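Local coordinates for protein beta-glucuronidase (uncultured Clostridium sp., PDB 6U7J) that hydrolyses beta-glucuronides as a family 2 glycoside hydrolase of the gut microbiome, an activity that probably reactivates estrogens by releasing them from glucuronide conjugates, at residues I480-I483 and Y484-L487; I532-N535 and N536-M539; D490-K493 and W494-Y498; F584-R587 and E588-K592. All blocks are in the same frame, centred on the assembly; numbering follows the deposited sequence.

Interaction 1 of 4, residues I480-I483 and Y484-L487; sequences IERI and YPSL
Ser486 and Leu487 reach back one turn to Arg482 and Ile483, Leu487 N donating to Ile483 O at 3.0 Å, while Pro485, just before them, has no N-H to give and the helix kinks there. Ser486 grips Arg482 O twice: Ser486 N lies 3.1 Å from Arg482 O and Ser486 OG 2.8 Å from Arg482 O, and the two donors arrive from opposite faces of the carbonyl plane. The hydroxyl can fold back because chi1 (-64°) sets OG beside its own backbone N. Where an N-H would have met Glu481 O, the proline ring puts Pro485 CD, 3.4 Å from that oxygen, and the bent Arg482 chain crosses the ring obliquely, NH1 3.6 Å from Pro485 CG. At Tyr484 a water bridges the backbone one turn apart, accepting from Tyr484 N at 2.9 Å and donating to Ile480 O at 2.6 Å. The phenol leads away to Glu541, hydrogen-bonded through OH, with Lys537 against the ring in a cation-pi contact. A proline kink with a serine hydroxyl folded onto the i-4 carbonyl is a familiar helix feature, here in the opening turns of helix 480-498 of the TIM barrel.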
loop_
_atom_site.group_PDB
_atom_site.type_symbol
_atom_site.label_atom_id
_atom_site.label_comp_id
_atom_site.label_asym_id
_atom_site.label_seq_id
_atom_site.Cartn_x
_atom_site.Cartn_y
_atom_site.Cartn_z
ATOM N N ILE B 480 -15.206 -16.067 12.682
ATOM C CA ILE B 480 -16.367 -15.322 12.208
ATOM C C ILE B 480 -17.662 -15.942 12.717
ATOM O O ILE B 480 -18.604 -15.231 13.095
ATOM C CB ILE B 480 -16.322 -15.237 10.673
ATOM C CG1 ILE B 480 -15.170 -14.316 10.257
ATOM C CG2 ILE B 480 -17.667 -14.792 10.072
ATOM C CD1 ILE B 480 -14.912 -14.300 8.778
ATOM N N GLU B 481 -17.710 -17.276 12.780
ATOM C CA GLU B 481 -18.932 -18.010 13.101
ATOM C C GLU B 481 -19.352 -17.854 14.563
ATOM O O GLU B 481 -20.523 -18.094 14.884
ATOM C CB GLU B 481 -18.749 -19.500 12.756
ATOM C CG GLU B 481 -17.528 -20.168 13.433
ATOM C CD GLU B 481 -16.164 -19.739 12.844
ATOM O OE1 GLU B 481 -16.130 -19.131 11.739
ATOM O OE2 GLU B 481 -15.127 -20.010 13.494
ATOM N N ARG B 482 -18.433 -17.446 15.445
ATOM C CA ARG B 482 -18.730 -17.244 16.859
ATOM C C ARG B 482 -19.200 -15.829 17.191
ATOM O O ARG B 482 -19.649 -15.596 18.320
ATOM C CB ARG B 482 -17.496 -17.580 17.716
ATOM C CG ARG B 482 -16.992 -19.010 17.573
ATOM C CD ARG B 482 -18.096 -20.034 17.884
ATOM N NE ARG B 482 -18.708 -20.618 16.677
ATOM C CZ ARG B 482 -20.012 -20.876 16.538
ATOM N NH1 ARG B 482 -20.855 -20.608 17.536
ATOM N NH2 ARG B 482 -20.472 -21.404 15.407
ATOM N N ILE B 483 -19.121 -14.889 16.244
ATOM C CA ILE B 483 -19.445 -13.491 16.539
ATOM C C ILE B 483 -20.922 -13.343 16.882
ATOM O O ILE B 483 -21.280 -12.863 17.963
ATOM C CB ILE B 483 -19.069 -12.578 15.357
ATOM C CG1 ILE B 483 -17.571 -12.644 15.057
ATOM C CG2 ILE B 483 -19.504 -11.122 15.647
ATOM C CD1 ILE B 483 -17.195 -11.843 13.836
ATOM N N TYR B 484 -21.794 -13.709 15.947
ATOM C CA TYR B 484 -23.228 -13.544 16.160
ATOM C C TYR B 484 -23.716 -14.215 17.440
ATOM O O TYR B 484 -24.412 -13.549 18.227
ATOM C CB TYR B 484 -23.988 -14.044 14.925
ATOM C CG TYR B 484 -25.392 -14.512 15.233
ATOM C CD1 TYR B 484 -26.377 -13.602 15.602
ATOM C CD2 TYR B 484 -25.730 -15.865 15.157
ATOM C CE1 TYR B 484 -27.663 -14.012 15.885
ATOM C CE2 TYR B 484 -27.013 -16.295 15.439
ATOM C CZ TYR B 484 -27.980 -15.359 15.808
ATOM O OH TYR B 484 -29.270 -15.757 16.091
ATOM N N PRO B 485 -23.404 -15.487 17.722
ATOM C CA PRO B 485 -23.845 -16.062 19.005
ATOM C C PRO B 485 -23.303 -15.325 20.213
ATOM O O PRO B 485 -24.050 -15.088 21.172
ATOM C CB PRO B 485 -23.305 -17.500 18.948
ATOM C CG PRO B 485 -23.112 -17.774 17.529
ATOM C CD PRO B 485 -22.701 -16.488 16.902
ATOM N N SER B 486 -22.013 -14.967 20.202
ATOM C CA SER B 486 -21.424 -14.340 21.378
ATOM C C SER B 486 -22.082 -13.004 21.690
ATOM O O SER B 486 -22.330 -12.687 22.857
ATOM C CB SER B 486 -19.920 -14.160 21.192
ATOM O OG SER B 486 -19.292 -15.417 21.092
ATOM N N LEU B 487 -22.357 -12.200 20.666
ATOM C CA LEU B 487 -22.906 -10.878 20.932
ATOM C C LEU B 487 -24.371 -10.967 21.338
ATOM O O LEU B 487 -24.797 -10.273 22.269
ATOM C CB LEU B 487 -22.734 -9.963 19.718
ATOM C CG LEU B 487 -23.108 -8.511 20.050
ATOM C CD1 LEU B 487 -22.176 -7.921 21.106
ATOM C CD2 LEU B 487 -23.155 -7.621 18.817
HETATM O O HOH W 1 -21.163 -15.088 13.508
#

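Interaction 2 of 4, residues I532-N535 and N536-M539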
loop_
_atom_site.group_PDB
_atom_site.type_symbol
_atom_site.label_atom_id
_atom_site.label_comp_id
_atom_site.label_asym_id
_atom_site.label_seq_id
_atom_site.Cartn_x
_atom_site.Cartn_y
_atom_site.Cartn_z
ATOM N N ILE B 532 -18.371 -6.895 11.091
ATOM C CA ILE B 532 -19.442 -5.952 11.402
ATOM C C ILE B 532 -20.810 -6.542 11.040
ATOM O O ILE B 532 -21.781 -6.382 11.785
ATOM C CB ILE B 532 -19.169 -4.609 10.690
ATOM C CG1 ILE B 532 -18.030 -3.875 11.404
ATOM C CG2 ILE B 532 -20.389 -3.707 10.669
ATOM C CD1 ILE B 532 -17.728 -2.556 10.779
ATOM N N GLU B 533 -20.910 -7.223 9.898
ATOM C CA GLU B 533 -22.160 -7.898 9.536
ATOM C C GLU B 533 -22.655 -8.839 10.633
ATOM O O GLU B 533 -23.845 -8.860 10.967
ATOM C CB GLU B 533 -21.963 -8.710 8.266
ATOM C CG GLU B 533 -22.115 -7.956 7.000
ATOM C CD GLU B 533 -21.639 -8.791 5.823
ATOM O OE1 GLU B 533 -21.295 -9.994 6.012
ATOM O OE2 GLU B 533 -21.619 -8.250 4.696
ATOM N N GLU B 534 -21.760 -9.688 11.140
ATOM C CA GLU B 534 -22.159 -10.696 12.110
ATOM C C GLU B 534 -22.586 -10.049 13.419
ATOM O O GLU B 534 -23.576 -10.472 14.032
ATOM C CB GLU B 534 -21.014 -11.679 12.338
ATOM C CG GLU B 534 -20.753 -12.613 11.152
ATOM C CD GLU B 534 -22.014 -13.329 10.729
ATOM O OE1 GLU B 534 -22.602 -14.017 11.585
ATOM O OE2 GLU B 534 -22.432 -13.190 9.561
ATOM N N ASN B 535 -21.858 -9.018 13.865
ATOM C CA ASN B 535 -22.307 -8.288 15.041
ATOM C C ASN B 535 -23.675 -7.668 14.792
ATOM O O ASN B 535 -24.570 -7.764 15.638
ATOM C CB ASN B 535 -21.275 -7.227 15.438
ATOM C CG ASN B 535 -20.104 -7.823 16.201
ATOM O OD1 ASN B 535 -20.273 -8.349 17.303
ATOM N ND2 ASN B 535 -18.911 -7.774 15.606
ATOM N N ASN B 536 -23.870 -7.076 13.612
ATOM C CA ASN B 536 -25.144 -6.440 13.303
ATOM C C ASN B 536 -26.283 -7.452 13.325
ATOM O O ASN B 536 -27.408 -7.126 13.735
ATOM C CB ASN B 536 -25.062 -5.749 11.944
ATOM C CG ASN B 536 -24.332 -4.427 12.017
ATOM O OD1 ASN B 536 -24.036 -3.944 13.104
ATOM N ND2 ASN B 536 -24.030 -3.840 10.864
ATOM N N LYS B 537 -26.006 -8.684 12.885
ATOM C CA LYS B 537 -27.010 -9.739 12.930
ATOM C C LYS B 537 -27.492 -9.970 14.354
ATOM O O LYS B 537 -28.690 -10.145 14.590
ATOM C CB LYS B 537 -26.431 -11.026 12.352
ATOM C CG LYS B 537 -27.461 -12.094 12.086
ATOM C CD LYS B 537 -26.797 -13.383 11.640
ATOM C CE LYS B 537 -27.386 -14.576 12.390
ATOM N NZ LYS B 537 -27.818 -15.668 11.472
ATOM N N ALA B 538 -26.564 -9.964 15.317
ATOM C CA ALA B 538 -26.929 -10.165 16.713
ATOM C C ALA B 538 -27.884 -9.076 17.193
ATOM O O ALA B 538 -28.933 -9.364 17.778
ATOM C CB ALA B 538 -25.671 -10.201 17.579
ATOM N N MET B 539 -27.532 -7.815 16.953
ATOM C CA MET B 539 -28.356 -6.713 17.433
ATOM C C MET B 539 -29.721 -6.700 16.759
ATOM O O MET B 539 -30.717 -6.305 17.379
ATOM C CB MET B 539 -27.643 -5.387 17.195
ATOM C CG MET B 539 -26.285 -5.275 17.865
ATOM S SD MET B 539 -25.546 -3.663 17.481
ATOM C CE MET B 539 -24.234 -4.171 16.359
#
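Ile532 and Asn536 lie side by side on one flank of the helix and point the same way, the CG2 methyl of the isoleucine 3.6 Å from the amide nitrogen ND2 of the asparagine. The two reach each other by different torsions: Ile532 CG2 stands anti to its own backbone N and so points to the next turn, while CG of Asn536 lies beside its N (chi1 -78°). That rotation folds the amide back over the preceding turn, bringing Asn536 CG to 3.2 Å from Ile532 O, the same carbonyl oxygen that accepts Asn536 N at 2.9 Å. The amide oxygen OD1 is used outward, on the hydroxyl of Tyr507, which helps to fix the rotation of the group.

This flank belongs to helix 525-540, the connection between strands 502-506 and 545-551 in a beta-alpha-beta unit of the TIM barrel. Ile532 rests on Ile550 and Asn536 on Glu548, both of strand 545-551, so the flank is the one turned to the barrel wall.

One turn further, Met539 curls back over Asn535. Its chain bends at the last torsion, and CE ends 3.7 Å from Asn535 O, a carbonyl that also accepts Met539 N at 3.2 Å. On another flank, Glu534 and Lys537 are only loosely related: Glu534 OE1 approaches Lys537 CD to 4.2 Å, whereas the charged Lys537 NZ stays 5.5 Å from that oxygen. Glu534 OE2 instead forms a salt bridge with Arg530.

Interaction 3 of 4, residues D490-K493 and W494-Y498; sequences DLIK and WHEKY
Helix 480-498, which joins strands 465-468 and 502-506 of the TIM barrel in a beta-alpha-beta crossover, carries in its C-terminal half an aspartate and a tryptophan paired one turn apart. Asp490 and Trp494 point the same way, and the indole NE1 donates to Asp490 OD2 at 2.8 Å. The bond is bent, with an angle of 132° at the hydrogen. The oxygen lies practically in the indole plane, at its edge, yet the indole nitrogen meets OD2 from above the carboxylate, whose plane stands 83° from that of the ring. With CG of Asp490 opposite its backbone N (chi1 -159°), the carboxylate swings forward to the next turn. The same two residues are joined through the backbone, Trp494 N to Asp490 O at 3.0 Å, and Trp494 CD1 approaches that carbonyl oxygen to 3.1 Å.

On a different side of the helix, Ile492 and Glu496 run alongside each other, Ile492 CG2 lying 3.9 Å from Glu496 OE2 in a simple packing contact. Near the end, Lys497 NZ donates to Tyr498 OH at 3.1 Å, and the same ammonium also bonds to the backbone oxygens of Val453 and Asp456.

Trp494 packs on Val465 and Ile467 of the barrel strand, and Asp490 OD2 also forms a salt bridge with Arg469. With an indole N-H and a guanidinium converging on one buried oxygen, the carboxylate probably stays ionised, and its negative charge would strengthen the indole bond.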
loop_
_atom_site.group_PDB
_atom_site.type_symbol
_atom_site.label_atom_id
_atom_site.label_comp_id
_atom_site.label_asym_id
_atom_site.label_seq_id
_atom_site.Cartn_x
_atom_site.Cartn_y
_atom_site.Cartn_z
ATOM N N ASP B 490 -24.446 -12.020 24.926
ATOM C CA ASP B 490 -24.025 -10.956 25.827
ATOM C C ASP B 490 -25.074 -9.854 25.892
ATOM O O ASP B 490 -25.407 -9.372 26.978
ATOM C CB ASP B 490 -22.666 -10.402 25.391
ATOM C CG ASP B 490 -21.941 -9.687 26.521
ATOM O OD1 ASP B 490 -21.645 -10.330 27.550
ATOM O OD2 ASP B 490 -21.680 -8.474 26.383
ATOM N N LEU B 491 -25.618 -9.458 24.739
ATOM C CA LEU B 491 -26.656 -8.435 24.712
ATOM C C LEU B 491 -27.809 -8.797 25.636
ATOM O O LEU B 491 -28.318 -7.944 26.378
ATOM C CB LEU B 491 -27.178 -8.260 23.283
ATOM C CG LEU B 491 -26.291 -7.524 22.290
ATOM C CD1 LEU B 491 -26.948 -7.555 20.917
ATOM C CD2 LEU B 491 -26.070 -6.095 22.776
ATOM N N ILE B 492 -28.235 -10.062 25.604
ATOM C CA ILE B 492 -29.410 -10.456 26.369
ATOM C C ILE B 492 -29.097 -10.451 27.863
ATOM O O ILE B 492 -29.941 -10.063 28.682
ATOM C CB ILE B 492 -29.935 -11.818 25.878
ATOM C CG1 ILE B 492 -30.483 -11.685 24.452
ATOM C CG2 ILE B 492 -31.037 -12.328 26.793
ATOM C CD1 ILE B 492 -30.843 -13.014 23.815
ATOM N N LYS B 493 -27.873 -10.845 28.240
ATOM C CA LYS B 493 -27.473 -10.777 29.646
ATOM C C LYS B 493 -27.468 -9.335 30.167
ATOM O O LYS B 493 -27.896 -9.079 31.300
ATOM C CB LYS B 493 -26.103 -11.434 29.841
ATOM C CG LYS B 493 -26.123 -12.930 29.530
ATOM C CD LYS B 493 -24.937 -13.693 30.116
ATOM C CE LYS B 493 -23.621 -13.227 29.528
ATOM N NZ LYS B 493 -22.506 -14.188 29.797
ATOM N N TRP B 494 -27.006 -8.376 29.356
ATOM C CA TRP B 494 -27.004 -6.977 29.794
ATOM C C TRP B 494 -28.430 -6.456 29.978
ATOM O O TRP B 494 -28.708 -5.682 30.904
ATOM C CB TRP B 494 -26.244 -6.095 28.790
ATOM C CG TRP B 494 -24.736 -6.195 28.858
ATOM C CD1 TRP B 494 -23.925 -6.894 28.016
ATOM C CD2 TRP B 494 -23.871 -5.564 29.814
ATOM N NE1 TRP B 494 -22.610 -6.747 28.389
ATOM C CE2 TRP B 494 -22.550 -5.933 29.489
ATOM C CE3 TRP B 494 -24.087 -4.726 30.918
ATOM C CZ2 TRP B 494 -21.448 -5.497 30.223
ATOM C CZ3 TRP B 494 -22.991 -4.293 31.648
ATOM C CH2 TRP B 494 -21.689 -4.678 31.297
ATOM N N HIS B 495 -29.345 -6.858 29.099
ATOM C CA HIS B 495 -30.721 -6.393 29.233
ATOM C C HIS B 495 -31.402 -7.026 30.435
ATOM O O HIS B 495 -32.125 -6.350 31.180
ATOM C CB HIS B 495 -31.510 -6.704 27.971
ATOM C CG HIS B 495 -32.926 -6.232 28.026
ATOM N ND1 HIS B 495 -33.257 -4.912 28.250
ATOM C CD2 HIS B 495 -34.096 -6.898 27.882
ATOM C CE1 HIS B 495 -34.572 -4.785 28.240
ATOM N NE2 HIS B 495 -35.104 -5.975 28.019
ATOM N N GLU B 496 -31.181 -8.323 30.644
ATOM C CA GLU B 496 -31.815 -8.990 31.772
ATOM C C GLU B 496 -31.309 -8.431 33.099
ATOM O O GLU B 496 -32.087 -8.280 34.046
ATOM C CB GLU B 496 -31.586 -10.502 31.681
ATOM C CG GLU B 496 -32.612 -11.209 30.795
ATOM C CD GLU B 496 -32.267 -12.669 30.523
ATOM O OE1 GLU B 496 -31.146 -13.096 30.880
ATOM O OE2 GLU B 496 -33.117 -13.390 29.941
ATOM N N LYS B 497 -30.021 -8.071 33.169
ATOM C CA LYS B 497 -29.439 -7.659 34.444
ATOM C C LYS B 497 -29.911 -6.273 34.869
ATOM O O LYS B 497 -30.088 -6.019 36.067
ATOM C CB LYS B 497 -27.915 -7.704 34.373
ATOM C CG LYS B 497 -27.233 -7.135 35.612
ATOM C CD LYS B 497 -25.772 -7.564 35.759
ATOM C CE LYS B 497 -25.268 -7.196 37.154
ATOM N NZ LYS B 497 -23.803 -6.961 37.198
ATOM N N TYR B 498 -30.122 -5.359 33.912
ATOM C CA TYR B 498 -30.411 -3.966 34.238
ATOM C C TYR B 498 -31.735 -3.450 33.704
ATOM O O TYR B 498 -32.196 -2.404 34.176
ATOM C CB TYR B 498 -29.292 -3.036 33.726
ATOM C CG TYR B 498 -27.949 -3.300 34.363
ATOM C CD1 TYR B 498 -27.677 -2.870 35.651
ATOM C CD2 TYR B 498 -26.961 -3.994 33.681
ATOM C CE1 TYR B 498 -26.459 -3.119 36.250
ATOM C CE2 TYR B 498 -25.724 -4.243 34.269
ATOM C CZ TYR B 498 -25.482 -3.793 35.556
ATOM O OH TYR B 498 -24.271 -4.038 36.155
#

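Interaction 4 of 4, residues F584-R587 and E588-K592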
loop_
_atom_site.group_PDB
_atom_site.type_symbol
_atom_site.label_atom_id
_atom_site.label_comp_id
_atom_site.label_asym_id
_atom_site.label_seq_id
_atom_site.Cartn_x
_atom_site.Cartn_y
_atom_site.Cartn_z
ATOM N N PHE B 584 -19.078 0.849 2.296
ATOM C CA PHE B 584 -20.141 0.787 1.303
ATOM C C PHE B 584 -21.246 -0.161 1.746
ATOM O O PHE B 584 -22.429 0.103 1.503
ATOM C CB PHE B 584 -19.561 0.373 -0.057
ATOM C CG PHE B 584 -18.722 1.445 -0.681
ATOM C CD1 PHE B 584 -19.314 2.455 -1.434
ATOM C CD2 PHE B 584 -17.351 1.484 -0.468
ATOM C CE1 PHE B 584 -18.545 3.476 -1.982
ATOM C CE2 PHE B 584 -16.580 2.503 -1.004
ATOM C CZ PHE B 584 -17.178 3.503 -1.760
ATOM N N ALA B 585 -20.880 -1.254 2.415
ATOM C CA ALA B 585 -21.892 -2.151 2.961
ATOM C C ALA B 585 -22.626 -1.498 4.119
ATOM O O ALA B 585 -23.854 -1.599 4.213
ATOM C CB ALA B 585 -21.253 -3.467 3.407
ATOM N N ILE B 586 -21.893 -0.817 5.009
ATOM C CA ILE B 586 -22.536 -0.108 6.117
ATOM C C ILE B 586 -23.539 0.899 5.582
ATOM O O ILE B 586 -24.665 0.994 6.081
ATOM C CB ILE B 586 -21.487 0.575 7.020
ATOM C CG1 ILE B 586 -20.643 -0.463 7.768
ATOM C CG2 ILE B 586 -22.148 1.535 8.008
ATOM C CD1 ILE B 586 -19.218 0.040 8.076
ATOM N N ARG B 587 -23.154 1.650 4.540
ATOM C CA ARG B 587 -24.055 2.636 3.947
ATOM C C ARG B 587 -25.369 1.990 3.502
ATOM O O ARG B 587 -26.458 2.514 3.780
ATOM C CB ARG B 587 -23.379 3.344 2.766
ATOM C CG ARG B 587 -24.274 4.365 2.062
ATOM C CD ARG B 587 -23.557 5.279 1.053
ATOM N NE ARG B 587 -23.895 4.918 -0.321
ATOM C CZ ARG B 587 -24.532 5.688 -1.199
ATOM N NH1 ARG B 587 -24.780 5.204 -2.404
ATOM N NH2 ARG B 587 -24.920 6.921 -0.900
ATOM N N GLU B 588 -25.289 0.849 2.805
ATOM C CA GLU B 588 -26.510 0.205 2.320
ATOM C C GLU B 588 -27.424 -0.190 3.473
ATOM O O GLU B 588 -28.645 -0.056 3.376
ATOM C CB GLU B 588 -26.181 -1.021 1.461
ATOM C CG GLU B 588 -25.537 -0.682 0.112
ATOM C CD GLU B 588 -26.435 0.164 -0.794
ATOM O OE1 GLU B 588 -27.513 -0.329 -1.203
ATOM O OE2 GLU B 588 -26.054 1.318 -1.105
ATOM N N ARG B 589 -26.864 -0.668 4.577
ATOM C CA ARG B 589 -27.696 -0.950 5.741
ATOM C C ARG B 589 -28.298 0.334 6.329
ATOM O O ARG B 589 -29.522 0.466 6.445
ATOM C CB ARG B 589 -26.870 -1.698 6.781
ATOM C CG ARG B 589 -27.519 -1.835 8.141
ATOM C CD ARG B 589 -26.543 -2.541 9.046
ATOM N NE ARG B 589 -26.944 -2.589 10.448
ATOM C CZ ARG B 589 -27.804 -3.468 10.947
ATOM N NH1 ARG B 589 -28.095 -3.452 12.243
ATOM N NH2 ARG B 589 -28.389 -4.350 10.147
ATOM N N TRP B 590 -27.456 1.308 6.696
ATOM C CA TRP B 590 -27.981 2.464 7.427
ATOM C C TRP B 590 -28.920 3.311 6.574
ATOM O O TRP B 590 -29.876 3.885 7.100
ATOM C CB TRP B 590 -26.844 3.339 7.961
ATOM C CG TRP B 590 -26.151 2.777 9.174
ATOM C CD1 TRP B 590 -26.546 1.715 9.934
ATOM C CD2 TRP B 590 -24.922 3.244 9.747
ATOM N NE1 TRP B 590 -25.639 1.488 10.946
ATOM C CE2 TRP B 590 -24.635 2.418 10.855
ATOM C CE3 TRP B 590 -24.038 4.277 9.429
ATOM C CZ2 TRP B 590 -23.500 2.595 11.645
ATOM C CZ3 TRP B 590 -22.901 4.448 10.215
ATOM C CH2 TRP B 590 -22.649 3.619 11.312
ATOM N N ARG B 591 -28.683 3.399 5.267
ATOM C CA ARG B 591 -29.586 4.189 4.440
ATOM C C ARG B 591 -30.951 3.529 4.273
ATOM O O ARG B 591 -31.910 4.220 3.934
ATOM C CB ARG B 591 -28.964 4.462 3.068
ATOM C CG ARG B 591 -27.851 5.515 3.138
ATOM C CD ARG B 591 -27.531 6.128 1.780
ATOM N NE ARG B 591 -27.012 7.487 1.942
ATOM C CZ ARG B 591 -27.729 8.595 1.760
ATOM N NH1 ARG B 591 -27.171 9.784 1.936
ATOM N NH2 ARG B 591 -29.004 8.508 1.399
ATOM N N LYS B 592 -31.063 2.220 4.507
ATOM C CA LYS B 592 -32.370 1.580 4.440
ATOM C C LYS B 592 -33.075 1.531 5.789
ATOM O O LYS B 592 -34.258 1.179 5.834
ATOM C CB LYS B 592 -32.266 0.164 3.860
ATOM C CG LYS B 592 -32.159 0.106 2.320
ATOM C CD LYS B 592 -30.978 0.935 1.764
ATOM C CE LYS B 592 -30.852 0.889 0.242
ATOM N NZ LYS B 592 -31.721 1.928 -0.389
HETATM O O HOH W 2 -23.355 1.919 -0.818
#
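Ile586 lays its CG2 methyl over one face of the Trp590 indole, 3.5 Å from the centroid of the six-membered ring and only 9° off its normal, a well-formed CH-pi contact. The methyl is opposite the backbone N of Ile586, which directs it to the following turn, where Trp590 N also bonds to Ile586 O at 2.9 Å. Beside this apolar pair, Arg587 and Arg591 cross with their guanidinium planes 56° apart. NH2 of Arg587 comes to 3.6 Å from NE of Arg591, a close approach of like charges, and the aliphatic parts touch where Arg587 CG meets Arg591 CD at 3.7 Å. A water knits the first turn together, accepting from Arg587 NE at 3.1 Å in the guanidinium plane and donating to Glu588 OE2 at 2.8 Å and to Phe584 O.

All of this lies on helix 581-592, the last helix of the chain, packed between helices 319-332 and 525-540 on the outside of the TIM barrel. Farther out, Glu548 of strand 545-551 holds Trp590 NE1 through one carboxylate oxygen and Arg589 through the other, and Asp540 forms a second salt bridge to Arg589. Arg591 NE is taken by Trp331 O, while Phe584 meets the Trp331 ring edge-to-face and packs on Glu526 of a second subunit.

Following the chain, interaction 1 comes first, then interaction 3 on the same helix 480-498, then interaction 2 on helix 525-540 and interaction 4 on helix 581-592. Each lies within a continuous stretch, so none closes a long loop; they follow in series without nesting or crossing. What joins them is packing between helices. Interaction 2 occupies the middle: Asn535 meets Ile483 and Leu487 of interaction 1, Met539 touches Leu491 of interaction 3, and Ile532 and Asn536 meet Ile586 and Arg589 of interaction 4. Interactions 3 and 4 stay about 10 Å apart at their nearest atoms. Together they lie on three neighbouring helices of the TIM barrel, helix 525-540 touching both of the others.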